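Local coordinates for O-succinylhomoserine sulfhydrylase (Mycobacterium tuberculosis, PDB 3NDN), which probably makes L-homocysteine from O-succinyl-L-homoserine and hydrogen sulfide, using pyridoxal 5'-phosphate as cofactor, at residues A62-F66 against A67-D71; S84-E87 against E88-L92; R244-I247 against D248-Q252. One frame throughout, in Å; residues are numbered along the deposited sequence.

All three contacts are local, each joining residues a few positions apart within or just after one helix. They follow one another along the chain: interaction 1 ends helix 59-66, interaction 2 lies on the next helix, 81-94, and interaction 3 opens helix 244-258. Their centres are about 23 Å (1 and 2), 19 Å (1 and 3) and 16 Å (2 and 3) apart, and none touches another. Interactions 2 and 3 share a neighbour, edge strand 98-102 of the seven-stranded mixed sheet that characterises the large domain of fold type I pyridoxal-phosphate enzymes. Interaction 1 lies farther out, about 35 Å from the chain centre, where its helix meets a second subunit of the homotetramer.

Interaction 1. Residues A62-F66 against A67-D71; sequences AEKSF and AGELD
K64 O turns toward E69 N as the last turn of the helix closes in a Schellman motif, with a 2.9 Å hydrogen bond from E69 N to K64 O and a weak inner one from G68 N to S65 O. The preceding helical step, A67 N to E63 O at 3.1 Å, is still regular. G68 then takes up a positive phi of 70°, a conformation that glycine adopts easily, and this reversal carries the chain back beside the helix. L70 is thereby laid against K64: its CD1 branch reaches K64 CB at 3.8 Å, so a leucine methyl meets the aliphatic root of the lysine. With CG beside the backbone N (chi1 -68°), the extended K64 chain leads the amine away from the leucine. K64 NZ stays 4.7 Å from E69 OE2, too far for a salt bridge, though the opposite charges may attract weakly. The same L70 methyl passes S65 OG at 4.2 Å. That small hydroxyl suits the buried side of the helix because it bonds to V61 O, one turn back. L70 N, by contrast, is buried without a hydrogen-bonding partner in the model. On its other sides helix 59-66 packs E63 and F66 on F345 and N358 of a second subunit, while D71 ties the outgoing loop to S14 and V15 before the chain proceeds to helix 81-94.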
loop_
_atom_site.group_PDB
_atom_site.type_symbol
_atom_site.label_atom_id
_atom_site.label_comp_id
_atom_site.label_asym_id
_atom_site.label_seq_id
_atom_site.Cartn_x
_atom_site.Cartn_y
_atom_site.Cartn_z
ATOM N N ALA A 62 26.451 14.933 8.016
ATOM C CA ALA A 62 25.211 15.403 8.637
ATOM C C ALA A 62 25.196 16.938 8.726
ATOM O O ALA A 62 24.175 17.567 8.442
ATOM C CB ALA A 62 25.030 14.780 10.026
ATOM N N GLU A 63 26.328 17.527 9.111
ATOM C CA GLU A 63 26.464 18.989 9.192
ATOM C C GLU A 63 26.293 19.652 7.817
ATOM O O GLU A 63 25.532 20.613 7.679
ATOM C CB GLU A 63 27.808 19.380 9.833
ATOM C CG GLU A 63 28.067 20.903 9.887
ATOM C CD GLU A 63 29.432 21.295 10.489
ATOM O OE1 GLU A 63 30.379 20.478 10.492
ATOM O OE2 GLU A 63 29.566 22.454 10.944
ATOM N N LYS A 64 26.982 19.131 6.799
ATOM C CA LYS A 64 26.878 19.690 5.448
ATOM C C LYS A 64 25.459 19.576 4.876
ATOM O O LYS A 64 24.991 20.473 4.163
ATOM C CB LYS A 64 27.868 19.012 4.495
ATOM C CG LYS A 64 29.341 19.293 4.761
ATOM C CD LYS A 64 30.195 18.780 3.592
ATOM C CE LYS A 64 31.650 18.573 4.004
ATOM N NZ LYS A 64 32.333 19.887 4.199
ATOM N N SER A 65 24.789 18.466 5.179
ATOM C CA SER A 65 23.434 18.190 4.692
ATOM C C SER A 65 22.407 19.166 5.269
ATOM O O SER A 65 21.537 19.670 4.546
ATOM C CB SER A 65 23.026 16.738 5.012
ATOM O OG SER A 65 23.825 15.811 4.282
ATOM N N PHE A 66 22.504 19.419 6.569
ATOM C CA PHE A 66 21.661 20.420 7.227
ATOM C C PHE A 66 21.903 21.850 6.730
ATOM O O PHE A 66 20.953 22.624 6.580
ATOM C CB PHE A 66 21.800 20.339 8.746
ATOM C CG PHE A 66 20.736 19.515 9.395
ATOM C CD1 PHE A 66 20.794 18.114 9.359
ATOM C CD2 PHE A 66 19.667 20.133 10.041
ATOM C CE1 PHE A 66 19.793 17.339 9.964
ATOM C CE2 PHE A 66 18.666 19.382 10.647
ATOM C CZ PHE A 66 18.728 17.976 10.615
ATOM N N ALA A 67 23.166 22.179 6.458
ATOM C CA ALA A 67 23.540 23.499 5.934
ATOM C C ALA A 67 23.201 23.660 4.445
ATOM O O ALA A 67 23.427 24.726 3.857
ATOM C CB ALA A 67 25.025 23.774 6.186
ATOM N N GLY A 68 22.663 22.600 3.843
ATOM C CA GLY A 68 22.271 22.600 2.432
ATOM C C GLY A 68 23.428 22.635 1.451
ATOM O O GLY A 68 23.248 23.039 0.299
ATOM N N GLU A 69 24.613 22.223 1.897
ATOM C CA GLU A 69 25.798 22.200 1.037
ATOM C C GLU A 69 25.889 20.922 0.203
ATOM O O GLU A 69 26.643 20.862 -0.781
ATOM C CB GLU A 69 27.071 22.406 1.857
ATOM C CG GLU A 69 27.273 23.857 2.302
ATOM C CD GLU A 69 28.321 24.002 3.392
ATOM O OE1 GLU A 69 27.997 24.623 4.434
ATOM O OE2 GLU A 69 29.461 23.503 3.207
ATOM N N LEU A 70 25.121 19.912 0.608
ATOM C CA LEU A 70 24.933 18.678 -0.157
ATOM C C LEU A 70 23.436 18.495 -0.445
ATOM O O LEU A 70 22.600 18.962 0.333
ATOM C CB LEU A 70 25.457 17.479 0.636
ATOM C CG LEU A 70 26.961 17.370 0.903
ATOM C CD1 LEU A 70 27.227 16.262 1.913
ATOM C CD2 LEU A 70 27.754 17.125 -0.386
ATOM N N ASP A 71 23.090 17.818 -1.539
ATOM C CA ASP A 71 21.672 17.575 -1.838
ATOM C C ASP A 71 21.077 16.268 -1.236
ATOM O O ASP A 71 19.968 15.852 -1.590
ATOM C CB ASP A 71 21.372 17.729 -3.341
ATOM C CG ASP A 71 21.852 16.550 -4.175
ATOM O OD1 ASP A 71 22.647 15.724 -3.678
ATOM O OD2 ASP A 71 21.433 16.453 -5.349
#

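Interaction 2. Residues S84-E87 against E88-L92; sequences SVFE and ERLRL
E88 packs its CB against S84 O at 3.5 Å, one turn back along a regular alpha-helix, while its amide N donates to the same oxygen over 3.0 Å. Its CG lies anti to the backbone N (chi1 179°), and a bend at chi2 swings the carboxylate along the helix to R91, three residues on. There the guanidinium grips it side-on with two nitrogens: R91 NE meets E88 OE1 at 2.9 Å and R91 NH2 meets E88 OE2 at 2.8 Å. Both bonds are almost straight and lie in the guanidinium plane, yet they reach the carboxylate from 51° above its own plane. This two-pronged salt bridge would restrain both flexible chains, and R91 NH1 is further held by A96 O. E87 serves the turn through its backbone, E87 O taking the amide of R91 at 3.0 Å; its extended side chain heads elsewhere, with OE2 receiving the amide of A101. F86 supplies the apolar face. Its ring lies alongside L90, pointing the same way, and CZ touches L90 CD2 at 4.1 Å, an apolar contact between residues one helical turn apart. R89, though buried, has its charge met by E46 and E275. Helix 81-94 packs on two neighbours: F86, E87 and R91 touch strand 98-102, and V85 and F86 reach L271 and L270 of helix 264-273.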
loop_
_atom_site.group_PDB
_atom_site.type_symbol
_atom_site.label_atom_id
_atom_site.label_comp_id
_atom_site.label_asym_id
_atom_site.label_seq_id
_atom_site.Cartn_x
_atom_site.Cartn_y
_atom_site.Cartn_z
ATOM N N SER A 84 9.745 13.360 -5.122
ATOM C CA SER A 84 10.500 14.072 -6.174
ATOM C C SER A 84 10.193 13.588 -7.606
ATOM O O SER A 84 10.207 14.393 -8.545
ATOM C CB SER A 84 12.024 13.975 -5.922
ATOM O OG SER A 84 12.395 14.720 -4.776
ATOM N N VAL A 85 9.939 12.281 -7.773
ATOM C CA VAL A 85 9.611 11.719 -9.083
ATOM C C VAL A 85 8.233 12.247 -9.551
ATOM O O VAL A 85 8.096 12.639 -10.712
ATOM C CB VAL A 85 9.633 10.146 -9.081
ATOM C CG1 VAL A 85 9.171 9.570 -10.426
ATOM C CG2 VAL A 85 11.045 9.604 -8.720
ATOM N N PHE A 86 7.246 12.313 -8.642
ATOM C CA PHE A 86 5.914 12.886 -8.986
ATOM C C PHE A 86 6.042 14.376 -9.406
ATOM O O PHE A 86 5.457 14.789 -10.425
ATOM C CB PHE A 86 4.899 12.772 -7.809
ATOM C CG PHE A 86 3.675 13.639 -7.981
ATOM C CD1 PHE A 86 2.711 13.321 -8.931
ATOM C CD2 PHE A 86 3.504 14.803 -7.204
ATOM C CE1 PHE A 86 1.591 14.133 -9.113
ATOM C CE2 PHE A 86 2.397 15.619 -7.381
ATOM C CZ PHE A 86 1.437 15.296 -8.338
ATOM N N GLU A 87 6.772 15.149 -8.600
ATOM C CA GLU A 87 6.994 16.603 -8.826
ATOM C C GLU A 87 7.645 16.845 -10.198
ATOM O O GLU A 87 7.206 17.719 -10.960
ATOM C CB GLU A 87 7.874 17.219 -7.734
ATOM C CG GLU A 87 7.200 17.446 -6.362
ATOM C CD GLU A 87 8.183 17.783 -5.227
ATOM O OE1 GLU A 87 9.408 17.523 -5.383
ATOM O OE2 GLU A 87 7.734 18.304 -4.155
ATOM N N GLU A 88 8.681 16.071 -10.511
ATOM C CA GLU A 88 9.412 16.286 -11.770
ATOM C C GLU A 88 8.656 15.827 -13.010
ATOM O O GLU A 88 8.709 16.485 -14.064
ATOM C CB GLU A 88 10.816 15.677 -11.697
ATOM C CG GLU A 88 11.652 15.837 -12.977
ATOM C CD GLU A 88 12.286 17.215 -13.141
ATOM O OE1 GLU A 88 12.043 18.121 -12.290
ATOM O OE2 GLU A 88 13.048 17.382 -14.136
ATOM N N ARG A 89 7.943 14.701 -12.907
ATOM C CA ARG A 89 7.098 14.234 -14.011
ATOM C C ARG A 89 6.005 15.259 -14.374
ATOM O O ARG A 89 5.810 15.571 -15.557
ATOM C CB ARG A 89 6.501 12.831 -13.705
ATOM C CG ARG A 89 5.706 12.189 -14.865
ATOM C CD ARG A 89 5.451 10.674 -14.608
ATOM N NE ARG A 89 6.704 9.910 -14.641
ATOM C CZ ARG A 89 6.808 8.585 -14.479
ATOM N NH1 ARG A 89 8.010 8.008 -14.539
ATOM N NH2 ARG A 89 5.728 7.837 -14.239
ATOM N N LEU A 90 5.314 15.812 -13.367
ATOM C CA LEU A 90 4.289 16.832 -13.623
ATOM C C LEU A 90 4.929 18.130 -14.176
ATOM O O LEU A 90 4.373 18.759 -15.074
ATOM C CB LEU A 90 3.456 17.139 -12.337
ATOM C CG LEU A 90 2.295 18.151 -12.422
ATOM C CD1 LEU A 90 1.264 17.816 -13.518
ATOM C CD2 LEU A 90 1.607 18.386 -11.038
ATOM N N ARG A 91 6.097 18.502 -13.657
ATOM C CA ARG A 91 6.821 19.707 -14.114
ATOM C C ARG A 91 7.191 19.575 -15.606
ATOM O O ARG A 91 7.052 20.538 -16.380
ATOM C CB ARG A 91 8.094 19.948 -13.268
ATOM C CG ARG A 91 8.809 21.327 -13.533
ATOM C CD ARG A 91 10.308 21.323 -13.095
ATOM N NE ARG A 91 11.136 20.372 -13.853
ATOM C CZ ARG A 91 11.438 20.463 -15.154
ATOM N NH1 ARG A 91 10.965 21.463 -15.913
ATOM N NH2 ARG A 91 12.202 19.525 -15.716
ATOM N N LEU A 92 7.635 18.383 -15.999
ATOM C CA LEU A 92 7.975 18.081 -17.408
ATOM C C LEU A 92 6.763 18.185 -18.323
ATOM O O LEU A 92 6.862 18.802 -19.386
ATOM C CB LEU A 92 8.624 16.696 -17.563
ATOM C CG LEU A 92 10.102 16.618 -17.119
ATOM C CD1 LEU A 92 10.538 15.172 -16.847
ATOM C CD2 LEU A 92 11.030 17.274 -18.157
#

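Interaction 3. Residues R244-I247 against D248-Q252; sequences REYI and DGPVQ
Just after its first turn, helix 244-258 widens into a pi-type turn at 248-251, and Y246 and V251 meet across it. V251 N donates to Y246 O, five residues back, over 3.2 Å and almost in line with the C=O bond; the Q252 N to I247 O bond repeats the five-residue step but is weak. Ahead of the bulge, D248 N to R244 O (2.9 Å) is an ordinary alpha-helical bond. P250, lacking an amide hydrogen, fits a kinked turn that asks for no donor there, and its CD rests 3.3 Å from Y246 O. G249, without a side chain, lets its CA come within 3.3 Å of E245 O. Over one face of the Y246 ring sits V251 CG2, 3.7 Å from the centroid and 17° off the normal, a CH-pi contact. This methyl lies anti to the V251 carbonyl carbon, which directs it at the ring face. R244 CG passes D248 OD2 at 3.4 Å, but the charged ends do not join. I247 and V251 face I240 of the neighbouring strand. With Y246 OH bonded to S112 O and its ring face taking the valine methyl, the tyrosine is buried without an unmet polar group.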
loop_
_atom_site.group_PDB
_atom_site.type_symbol
_atom_site.label_atom_id
_atom_site.label_comp_id
_atom_site.label_asym_id
_atom_site.label_seq_id
_atom_site.Cartn_x
_atom_site.Cartn_y
_atom_site.Cartn_z
ATOM N N ARG A 244 11.624 29.363 -10.023
ATOM C CA ARG A 244 12.542 28.803 -9.009
ATOM C C ARG A 244 12.614 29.611 -7.700
ATOM O O ARG A 244 12.561 29.024 -6.614
ATOM C CB ARG A 244 13.952 28.567 -9.576
ATOM C CG ARG A 244 14.910 27.840 -8.584
ATOM C CD ARG A 244 16.403 28.022 -8.918
ATOM N NE ARG A 244 16.694 29.337 -9.504
ATOM C CZ ARG A 244 16.895 30.466 -8.818
ATOM N NH1 ARG A 244 16.856 30.483 -7.485
ATOM N NH2 ARG A 244 17.131 31.592 -9.478
ATOM N N GLU A 245 12.741 30.937 -7.788
ATOM C CA GLU A 245 12.903 31.744 -6.566
ATOM C C GLU A 245 11.657 31.739 -5.682
ATOM O O GLU A 245 11.759 31.848 -4.458
ATOM C CB GLU A 245 13.387 33.185 -6.862
ATOM C CG GLU A 245 12.635 33.938 -7.966
ATOM C CD GLU A 245 11.281 34.509 -7.528
ATOM O OE1 GLU A 245 10.378 34.621 -8.395
ATOM O OE2 GLU A 245 11.119 34.855 -6.324
ATOM N N TYR A 246 10.486 31.617 -6.318
ATOM C CA TYR A 246 9.199 31.563 -5.625
ATOM C C TYR A 246 8.981 30.198 -4.943
ATOM O O TYR A 246 8.575 30.132 -3.773
ATOM C CB TYR A 246 8.074 31.873 -6.638
ATOM C CG TYR A 246 6.637 31.606 -6.187
ATOM C CD1 TYR A 246 6.001 32.436 -5.258
ATOM C CD2 TYR A 246 5.900 30.541 -6.729
ATOM C CE1 TYR A 246 4.669 32.199 -4.869
ATOM C CE2 TYR A 246 4.572 30.302 -6.349
ATOM C CZ TYR A 246 3.971 31.126 -5.415
ATOM O OH TYR A 246 2.661 30.887 -5.043
ATOM N N ILE A 247 9.267 29.119 -5.669
ATOM C CA ILE A 247 9.053 27.752 -5.157
ATOM C C ILE A 247 10.050 27.435 -4.029
ATOM O O ILE A 247 9.662 26.897 -2.975
ATOM C CB ILE A 247 9.139 26.682 -6.315
ATOM C CG1 ILE A 247 8.094 26.964 -7.413
ATOM C CG2 ILE A 247 8.984 25.239 -5.790
ATOM C CD1 ILE A 247 6.613 26.729 -7.001
ATOM N N ASP A 248 11.315 27.807 -4.235
ATOM C CA ASP A 248 12.389 27.576 -3.251
ATOM C C ASP A 248 12.418 28.611 -2.108
ATOM O O ASP A 248 13.130 28.412 -1.117
ATOM C CB ASP A 248 13.777 27.579 -3.924
ATOM C CG ASP A 248 14.011 26.380 -4.862
ATOM O OD1 ASP A 248 13.184 25.437 -4.919
ATOM O OD2 ASP A 248 15.057 26.389 -5.552
ATOM N N GLY A 249 11.667 29.701 -2.251
ATOM C CA GLY A 249 11.675 30.811 -1.285
ATOM C C GLY A 249 10.474 30.810 -0.350
ATOM O O GLY A 249 10.454 30.046 0.610
ATOM N N PRO A 250 9.463 31.661 -0.633
ATOM C CA PRO A 250 8.270 31.758 0.225
ATOM C C PRO A 250 7.395 30.489 0.260
ATOM O O PRO A 250 6.831 30.172 1.317
ATOM C CB PRO A 250 7.506 32.956 -0.351
ATOM C CG PRO A 250 7.990 33.069 -1.762
ATOM C CD PRO A 250 9.420 32.624 -1.747
ATOM N N VAL A 251 7.292 29.768 -0.863
ATOM C CA VAL A 251 6.577 28.475 -0.865
ATOM C C VAL A 251 7.267 27.427 0.029
ATOM O O VAL A 251 6.622 26.845 0.907
ATOM C CB VAL A 251 6.326 27.907 -2.293
ATOM C CG1 VAL A 251 5.695 26.491 -2.229
ATOM C CG2 VAL A 251 5.422 28.831 -3.083
ATOM N N GLN A 252 8.568 27.205 -0.181
ATOM C CA GLN A 252 9.326 26.251 0.639
ATOM C C GLN A 252 9.193 26.550 2.137
ATOM O O GLN A 252 9.019 25.637 2.940
ATOM C CB GLN A 252 10.804 26.207 0.231
ATOM C CG GLN A 252 11.631 25.111 0.925
ATOM C CD GLN A 252 13.132 25.228 0.624
ATOM O OE1 GLN A 252 13.584 24.937 -0.488
ATOM N NE2 GLN A 252 13.904 25.665 1.618
#